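Local coordinates for protein with a SET domain within carboxy region (Cryptosporidium parvum, PDB 4LDG) that carries a SET domain in its carboxy-terminal part and is probably a histone H4K20 methyltransferase, at residues S87-S91 with K129-N134. Residues are numbered along the deposited sequence.
Sequences SKRVS and KYCILN
Residues 87-91 run extended through Ser87 and Lys88, then close into a short 3-10 turn at 89-91. They pack on residues 129-134 of helix 121-134. The nearest CA pairs are Ser91 with Tyr130 at 4.9 Å and Ser87 with Asn134 at 6.5 Å. Asn134 (chi1 m) is the polar hub. Asn134 OD1 accepts from the backbone N of Lys88 at 3.1 Å. Asn134 ND2 donates to Ser91 OG at 2.9 Å and to the carbonyl O of Tyr130, one turn back, at 3.1 Å. Ser91 OG (chi1 p) donates a hydrogen bond to Lys88 O at 2.6 Å, and Ser91 N donates to the same O at 3.0 Å, closing the turn. Tyr130 (chi1 t) reaches along the loop so that its OH makes a very short hydrogen bond, 2.4 Å, with Ser87 OG. The Lys88 side chain is extended, and Lys88 NZ donates to Leu133 O at 2.9 Å. One water accepts from Lys129 NZ (2.9 Å) and donates to Val90 O (2.8 Å). Leu133 points toward the loop and packs against it, with CD1 3.5 Å from Ser91 CA and 4.3 Å from Val90 CG2. Ile132 of the helix packs on strands 163-166 and 230-237. The arrangement is a 3-10 turn, closed by Ser91 on Lys88 O and held against a helix by side-chain hydrogen bonds centred on Asn134. It joins the loop before helix 98-104 to the helix flanking the SET-domain strands.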
loop_
_atom_site.group_PDB
_atom_site.type_symbol
_atom_site.label_atom_id
_atom_site.label_comp_id
_atom_site.label_asym_id
_atom_site.label_seq_id
_atom_site.Cartn_x
_atom_site.Cartn_y
_atom_site.Cartn_z
ATOM N N SER A 87 -3.959 -5.703 -18.654
ATOM C CA SER A 87 -3.385 -6.309 -17.462
ATOM C C SER A 87 -2.138 -7.077 -17.857
ATOM O O SER A 87 -2.118 -7.794 -18.880
ATOM C CB SER A 87 -4.350 -7.309 -16.828
ATOM O OG SER A 87 -5.568 -6.716 -16.497
ATOM N N LYS A 88 -1.108 -6.966 -17.035
ATOM C CA LYS A 88 0.133 -7.689 -17.324
ATOM C C LYS A 88 -0.113 -9.205 -17.239
ATOM O O LYS A 88 -0.742 -9.679 -16.282
ATOM C CB LYS A 88 1.230 -7.292 -16.337
ATOM C CG LYS A 88 1.511 -5.799 -16.216
ATOM C CD LYS A 88 2.748 -5.590 -15.334
ATOM C CE LYS A 88 2.996 -4.120 -15.015
ATOM N NZ LYS A 88 3.914 -4.016 -13.834
ATOM N N ARG A 89 0.376 -9.960 -18.231
ATOM C CA ARG A 89 0.237 -11.420 -18.201
ATOM C C ARG A 89 0.854 -11.973 -16.915
ATOM O O ARG A 89 0.307 -12.907 -16.329
ATOM C CB ARG A 89 0.891 -12.094 -19.417
ATOM C CG ARG A 89 0.708 -13.631 -19.511
ATOM C CD ARG A 89 -0.759 -13.995 -19.504
ATOM N NE ARG A 89 -1.040 -15.409 -19.365
ATOM C CZ ARG A 89 -1.153 -16.062 -18.216
ATOM N NH1 ARG A 89 -0.958 -15.469 -17.029
ATOM N NH2 ARG A 89 -1.462 -17.349 -18.246
ATOM N N VAL A 90 1.947 -11.390 -16.428
ATOM C CA VAL A 90 2.566 -11.953 -15.210
ATOM C C VAL A 90 1.764 -11.743 -13.939
ATOM O O VAL A 90 2.139 -12.286 -12.908
ATOM C CB VAL A 90 4.033 -11.490 -14.967
ATOM C CG1 VAL A 90 4.907 -12.056 -16.071
ATOM C CG2 VAL A 90 4.161 -9.979 -14.859
ATOM N N SER A 91 0.670 -10.987 -14.013
ATOM C CA SER A 91 -0.082 -10.600 -12.809
ATOM C C SER A 91 -1.171 -11.604 -12.416
ATOM O O SER A 91 -1.802 -11.460 -11.365
ATOM C CB SER A 91 -0.688 -9.215 -12.985
ATOM O OG SER A 91 -1.705 -9.215 -13.966
ATOM N N LYS A 129 -1.461 -10.277 -5.544
ATOM C CA LYS A 129 -0.522 -10.334 -6.650
ATOM C C LYS A 129 -1.001 -9.464 -7.805
ATOM O O LYS A 129 -0.234 -8.670 -8.357
ATOM C CB LYS A 129 -0.341 -11.782 -7.101
ATOM C CG LYS A 129 0.662 -11.957 -8.227
ATOM C CD LYS A 129 1.136 -13.400 -8.378
ATOM C CE LYS A 129 1.928 -13.516 -9.660
ATOM N NZ LYS A 129 2.739 -14.773 -9.796
ATOM N N TYR A 130 -2.276 -9.578 -8.154
ATOM C CA TYR A 130 -2.804 -8.747 -9.224
ATOM C C TYR A 130 -2.714 -7.257 -8.889
ATOM O O TYR A 130 -2.357 -6.461 -9.741
ATOM C CB TYR A 130 -4.247 -9.136 -9.561
ATOM C CG TYR A 130 -4.795 -8.446 -10.797
ATOM C CD1 TYR A 130 -4.661 -9.025 -12.071
ATOM C CD2 TYR A 130 -5.444 -7.233 -10.698
ATOM C CE1 TYR A 130 -5.169 -8.418 -13.193
ATOM C CE2 TYR A 130 -5.944 -6.595 -11.819
ATOM C CZ TYR A 130 -5.797 -7.190 -13.067
ATOM O OH TYR A 130 -6.296 -6.545 -14.175
ATOM N N CYS A 131 -3.086 -6.864 -7.674
ATOM C CA CYS A 131 -3.017 -5.426 -7.285
ATOM C C CYS A 131 -1.569 -4.907 -7.267
ATOM O O CYS A 131 -1.277 -3.797 -7.714
ATOM C CB CYS A 131 -3.636 -5.200 -5.924
ATOM S SG CYS A 131 -5.381 -5.622 -5.783
ATOM N N ILE A 132 -0.655 -5.728 -6.776
ATOM C CA ILE A 132 0.738 -5.318 -6.729
ATOM C C ILE A 132 1.252 -4.997 -8.129
ATOM O O ILE A 132 1.861 -3.956 -8.349
ATOM C CB ILE A 132 1.633 -6.386 -6.084
ATOM C CG1 ILE A 132 1.354 -6.432 -4.594
ATOM C CG2 ILE A 132 3.106 -6.020 -6.288
ATOM C CD1 ILE A 132 2.002 -7.590 -3.880
ATOM N N LEU A 133 0.993 -5.897 -9.077
ATOM C CA LEU A 133 1.600 -5.797 -10.409
ATOM C C LEU A 133 0.876 -4.841 -11.349
ATOM O O LEU A 133 1.499 -4.306 -12.249
ATOM C CB LEU A 133 1.712 -7.181 -11.041
ATOM C CG LEU A 133 2.767 -8.084 -10.398
ATOM C CD1 LEU A 133 2.621 -9.503 -10.858
ATOM C CD2 LEU A 133 4.172 -7.584 -10.697
ATOM N N ASN A 134 -0.417 -4.614 -11.146
ATOM C CA ASN A 134 -1.165 -3.661 -11.982
ATOM C C ASN A 134 -1.434 -2.336 -11.275
ATOM O O ASN A 134 -2.239 -1.557 -11.733
ATOM C CB ASN A 134 -2.489 -4.300 -12.434
ATOM C CG ASN A 134 -2.255 -5.504 -13.301
ATOM O OD1 ASN A 134 -1.724 -5.381 -14.399
ATOM N ND2 ASN A 134 -2.605 -6.682 -12.804
HETATM O O HOH W 1 3.746 -14.482 -12.474
#